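Long-range contact in 7beta-hydroxysteroid dehydrogenase (Collinsella aerofaciens, PDB 5FYD), which reduces the 7-oxo group of 7-oxolithocholate with NADPH to give ursodeoxycholate, as a homodimeric short-chain dehydrogenase: residues E175-L186 with K224-A233. Numbering follows the deposited sequence.
Sequences EGTGVDVEVITL and KLGKELSVIA
Val183 and Thr185 hold the short edge strand 230-232 against strand 179-186 in parallel pairing, a worked example of how a Rossmann-fold sheet gains its last strand. The N-H of Val183 donates to Leu229 O (N to O 3.0 Å), and Val183 O accepts from Val231 N; Thr185 repeats the pattern, its N-H donating to Val231 O (N to O 2.8 Å) and its O receiving Ala233 N at a nearly straight 170°. On the face carrying Ile184 and Val231, Ile184 points CG1 anti to its backbone N, and a chi2 of 109°, away from a staggered value, swings CD1 to 3.6 Å from Val231 CG1 and against the methyl of Ala233. Glu182, on the same face, reaches along an extended chain: its OE2 lies 3.6 Å from Val231 CG2, OE1 comes close to the backbone of Leu225 without a well-angled bond, and the side chain also packs on Ala221 of helix 214-224. Cutting Glu182 back to an alanine would probably open a gap between Val231, the Leu225 backbone and Ala221. Farther back, Leu225 CD1 rests on Asp180 CB, and the Asp180 carboxylate, held by Tyr7, lies over Gly226 CA.

One water takes over where the strand pairing ends, donating to Val181 O and Glu228 O and accepting from Gly226 N (2.8 Å); another, on the Thr185 and Ser230 face, joins their OG1 and OG and also donates to Val231 O, and Ser230 OG is also bonded to Glu168.

At the C-terminal end of strand 179-186, Thr185 lies near Ser143, the inferred transition-state stabiliser, and Leu186 near Val20 of the NADP site. Strand 136-143 pairs with the other edge of 179-186, helix 214-224 covers the Ile184 face, and helix 154-173 packs on the Val183 and Thr185 face.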
loop_
_atom_site.group_PDB
_atom_site.type_symbol
_atom_site.label_atom_id
_atom_site.label_comp_id
_atom_site.label_asym_id
_atom_site.label_seq_id
_atom_site.Cartn_x
_atom_site.Cartn_y
_atom_site.Cartn_z
ATOM N N GLU A 175 -16.895 -16.078 29.117
ATOM C CA GLU A 175 -17.263 -15.258 30.276
ATOM C C GLU A 175 -17.474 -16.145 31.485
ATOM O O GLU A 175 -18.175 -17.142 31.406
ATOM C CB GLU A 175 -18.531 -14.440 30.014
ATOM C CG GLU A 175 -18.306 -13.327 29.026
ATOM C CD GLU A 175 -19.256 -12.156 29.229
ATOM O OE1 GLU A 175 -20.433 -12.292 28.854
ATOM O OE2 GLU A 175 -18.813 -11.109 29.746
ATOM N N GLY A 176 -16.832 -15.796 32.589
ATOM C CA GLY A 176 -16.912 -16.603 33.793
ATOM C C GLY A 176 -16.031 -17.829 33.780
ATOM O O GLY A 176 -16.184 -18.700 34.638
ATOM N N THR A 177 -15.127 -17.922 32.807
ATOM C CA THR A 177 -14.006 -18.876 32.861
ATOM C C THR A 177 -12.707 -18.111 33.030
ATOM O O THR A 177 -12.681 -16.885 32.974
ATOM C CB THR A 177 -13.914 -19.723 31.573
ATOM O OG1 THR A 177 -13.379 -18.921 30.511
ATOM C CG2 THR A 177 -15.264 -20.256 31.171
ATOM N N GLY A 178 -11.615 -18.854 33.202
ATOM C CA GLY A 178 -10.280 -18.274 33.297
ATOM C C GLY A 178 -9.637 -17.853 31.981
ATOM O O GLY A 178 -8.500 -17.409 31.968
ATOM N N VAL A 179 -10.342 -18.024 30.864
ATOM C CA VAL A 179 -9.833 -17.611 29.567
ATOM C C VAL A 179 -10.535 -16.309 29.180
ATOM O O VAL A 179 -11.759 -16.223 29.274
ATOM C CB VAL A 179 -10.082 -18.693 28.509
ATOM C CG1 VAL A 179 -9.387 -18.364 27.208
ATOM C CG2 VAL A 179 -9.610 -20.054 29.019
ATOM N N ASP A 180 -9.768 -15.300 28.788
ATOM C CA ASP A 180 -10.304 -13.993 28.368
ATOM C C ASP A 180 -10.127 -13.837 26.859
ATOM O O ASP A 180 -9.020 -13.904 26.360
ATOM C CB ASP A 180 -9.592 -12.847 29.073
ATOM C CG ASP A 180 -9.853 -12.815 30.573
ATOM O OD1 ASP A 180 -10.947 -13.235 31.012
ATOM O OD2 ASP A 180 -8.940 -12.383 31.316
ATOM N N VAL A 181 -11.227 -13.626 26.143
ATOM C CA VAL A 181 -11.201 -13.522 24.702
ATOM C C VAL A 181 -11.845 -12.218 24.291
ATOM O O VAL A 181 -12.835 -11.802 24.873
ATOM C CB VAL A 181 -11.888 -14.745 24.043
ATOM C CG1 VAL A 181 -12.033 -14.596 22.518
ATOM C CG2 VAL A 181 -11.106 -15.993 24.371
ATOM N N GLU A 182 -11.258 -11.571 23.302
ATOM C CA GLU A 182 -11.728 -10.296 22.770
ATOM C C GLU A 182 -11.452 -10.243 21.282
ATOM O O GLU A 182 -10.462 -10.797 20.813
ATOM C CB GLU A 182 -11.011 -9.146 23.461
ATOM C CG GLU A 182 -11.493 -7.739 23.109
ATOM C CD GLU A 182 -10.481 -6.686 23.526
ATOM O OE1 GLU A 182 -9.850 -6.841 24.606
ATOM O OE2 GLU A 182 -10.277 -5.739 22.746
ATOM N N VAL A 183 -12.342 -9.605 20.551
ATOM C CA VAL A 183 -12.023 -9.150 19.196
ATOM C C VAL A 183 -11.926 -7.639 19.169
ATOM O O VAL A 183 -12.788 -6.936 19.706
ATOM C CB VAL A 183 -12.989 -9.688 18.123
ATOM C CG1 VAL A 183 -14.463 -9.487 18.469
ATOM C CG2 VAL A 183 -12.664 -9.102 16.738
ATOM N N ILE A 184 -10.865 -7.144 18.538
ATOM C CA ILE A 184 -10.682 -5.713 18.333
ATOM C C ILE A 184 -10.797 -5.468 16.832
ATOM O O ILE A 184 -10.067 -6.072 16.048
ATOM C CB ILE A 184 -9.363 -5.173 18.915
ATOM C CG1 ILE A 184 -9.295 -3.645 18.720
ATOM C CG2 ILE A 184 -8.113 -5.828 18.324
ATOM C CD1 ILE A 184 -9.439 -2.854 19.978
ATOM N N THR A 185 -11.689 -4.561 16.458
ATOM C CA THR A 185 -11.977 -4.245 15.071
ATOM C C THR A 185 -11.303 -2.917 14.702
ATOM O O THR A 185 -11.580 -1.879 15.317
ATOM C CB THR A 185 -13.497 -4.186 14.850
ATOM O OG1 THR A 185 -14.051 -5.504 15.046
ATOM C CG2 THR A 185 -13.817 -3.707 13.473
ATOM N N LEU A 186 -10.413 -2.961 13.710
ATOM C CA LEU A 186 -9.582 -1.814 13.355
ATOM C C LEU A 186 -10.157 -1.095 12.162
ATOM O O LEU A 186 -10.766 -1.704 11.299
ATOM C CB LEU A 186 -8.186 -2.271 12.993
ATOM C CG LEU A 186 -7.485 -3.154 14.029
ATOM C CD1 LEU A 186 -6.040 -3.401 13.604
ATOM C CD2 LEU A 186 -7.582 -2.557 15.412
ATOM N N LYS A 224 -9.190 -3.400 27.582
ATOM C CA LYS A 224 -10.542 -3.976 27.610
ATOM C C LYS A 224 -10.604 -5.509 27.696
ATOM O O LYS A 224 -11.685 -6.080 27.850
ATOM C CB LYS A 224 -11.327 -3.432 26.418
ATOM C CG LYS A 224 -11.551 -1.929 26.598
ATOM C CD LYS A 224 -12.222 -1.281 25.410
ATOM C CE LYS A 224 -12.505 0.177 25.734
ATOM N NZ LYS A 224 -12.907 0.925 24.531
ATOM N N LEU A 225 -9.445 -6.166 27.645
ATOM C CA LEU A 225 -9.368 -7.617 27.699
ATOM C C LEU A 225 -9.931 -8.123 29.023
ATOM O O LEU A 225 -9.513 -7.667 30.081
ATOM C CB LEU A 225 -7.913 -8.085 27.560
ATOM C CG LEU A 225 -7.685 -9.578 27.591
ATOM C CD1 LEU A 225 -8.424 -10.335 26.490
ATOM C CD2 LEU A 225 -6.187 -9.850 27.574
ATOM N N GLY A 226 -10.889 -9.046 28.943
ATOM C CA GLY A 226 -11.587 -9.545 30.122
ATOM C C GLY A 226 -12.704 -8.650 30.624
ATOM O O GLY A 226 -13.336 -9.000 31.604
ATOM N N LYS A 227 -12.955 -7.514 29.966
ATOM C CA LYS A 227 -14.045 -6.605 30.312
ATOM C C LYS A 227 -15.065 -6.481 29.185
ATOM O O LYS A 227 -16.269 -6.512 29.428
ATOM C CB LYS A 227 -13.497 -5.216 30.591
ATOM C CG LYS A 227 -12.485 -5.126 31.727
ATOM C CD LYS A 227 -11.996 -3.688 31.838
ATOM C CE LYS A 227 -11.131 -3.440 33.057
ATOM N NZ LYS A 227 -9.867 -4.213 32.999
ATOM N N GLU A 228 -14.586 -6.292 27.957
ATOM C CA GLU A 228 -15.467 -6.141 26.799
ATOM C C GLU A 228 -15.164 -7.247 25.815
ATOM O O GLU A 228 -14.017 -7.664 25.708
ATOM C CB GLU A 228 -15.281 -4.770 26.153
ATOM C CG GLU A 228 -15.580 -3.648 27.134
ATOM C CD GLU A 228 -15.596 -2.282 26.507
ATOM O OE1 GLU A 228 -15.967 -2.156 25.334
ATOM O OE2 GLU A 228 -15.238 -1.316 27.221
ATOM N N LEU A 229 -16.194 -7.705 25.113
ATOM C CA LEU A 229 -16.085 -8.820 24.160
ATOM C C LEU A 229 -15.625 -8.374 22.763
ATOM O O LEU A 229 -14.793 -9.024 22.112
ATOM C CB LEU A 229 -17.422 -9.554 24.044
ATOM C CG LEU A 229 -18.118 -10.015 25.339
ATOM C CD1 LEU A 229 -19.413 -10.743 25.025
ATOM C CD2 LEU A 229 -17.205 -10.880 26.175
ATOM N N SER A 230 -16.218 -7.297 22.305
ATOM C CA SER A 230 -16.077 -6.833 20.940
ATOM C C SER A 230 -15.908 -5.317 20.954
ATOM O O SER A 230 -16.832 -4.575 21.320
ATOM C CB SER A 230 -17.299 -7.236 20.142
ATOM O OG SER A 230 -17.161 -6.900 18.776
ATOM N N VAL A 231 -14.742 -4.871 20.528
ATOM C CA VAL A 231 -14.320 -3.480 20.672
ATOM C C VAL A 231 -13.975 -2.980 19.300
ATOM O O VAL A 231 -13.326 -3.672 18.521
ATOM C CB VAL A 231 -13.059 -3.381 21.540
ATOM C CG1 VAL A 231 -12.504 -1.944 21.618
ATOM C CG2 VAL A 231 -13.347 -3.938 22.929
ATOM N N ILE A 232 -14.424 -1.769 19.001
ATOM C CA ILE A 232 -13.972 -1.061 17.801
ATOM C C ILE A 232 -12.873 -0.107 18.254
ATOM O O ILE A 232 -13.098 0.700 19.137
ATOM C CB ILE A 232 -15.127 -0.321 17.113
ATOM C CG1 ILE A 232 -16.110 -1.345 16.521
ATOM C CG2 ILE A 232 -14.595 0.591 15.995
ATOM C CD1 ILE A 232 -17.426 -0.767 16.102
ATOM N N ALA A 233 -11.692 -0.191 17.656
ATOM C CA ALA A 233 -10.560 0.642 18.086
ATOM C C ALA A 233 -10.786 2.089 17.718
ATOM O O ALA A 233 -11.075 2.405 16.569
ATOM C CB ALA A 233 -9.262 0.143 17.469
HETATM O O HOH W 1 -15.656 -10.528 29.794
HETATM O O HOH W 2 -12.468 -9.660 26.716
HETATM O O HOH W 3 -15.051 -5.727 17.409
#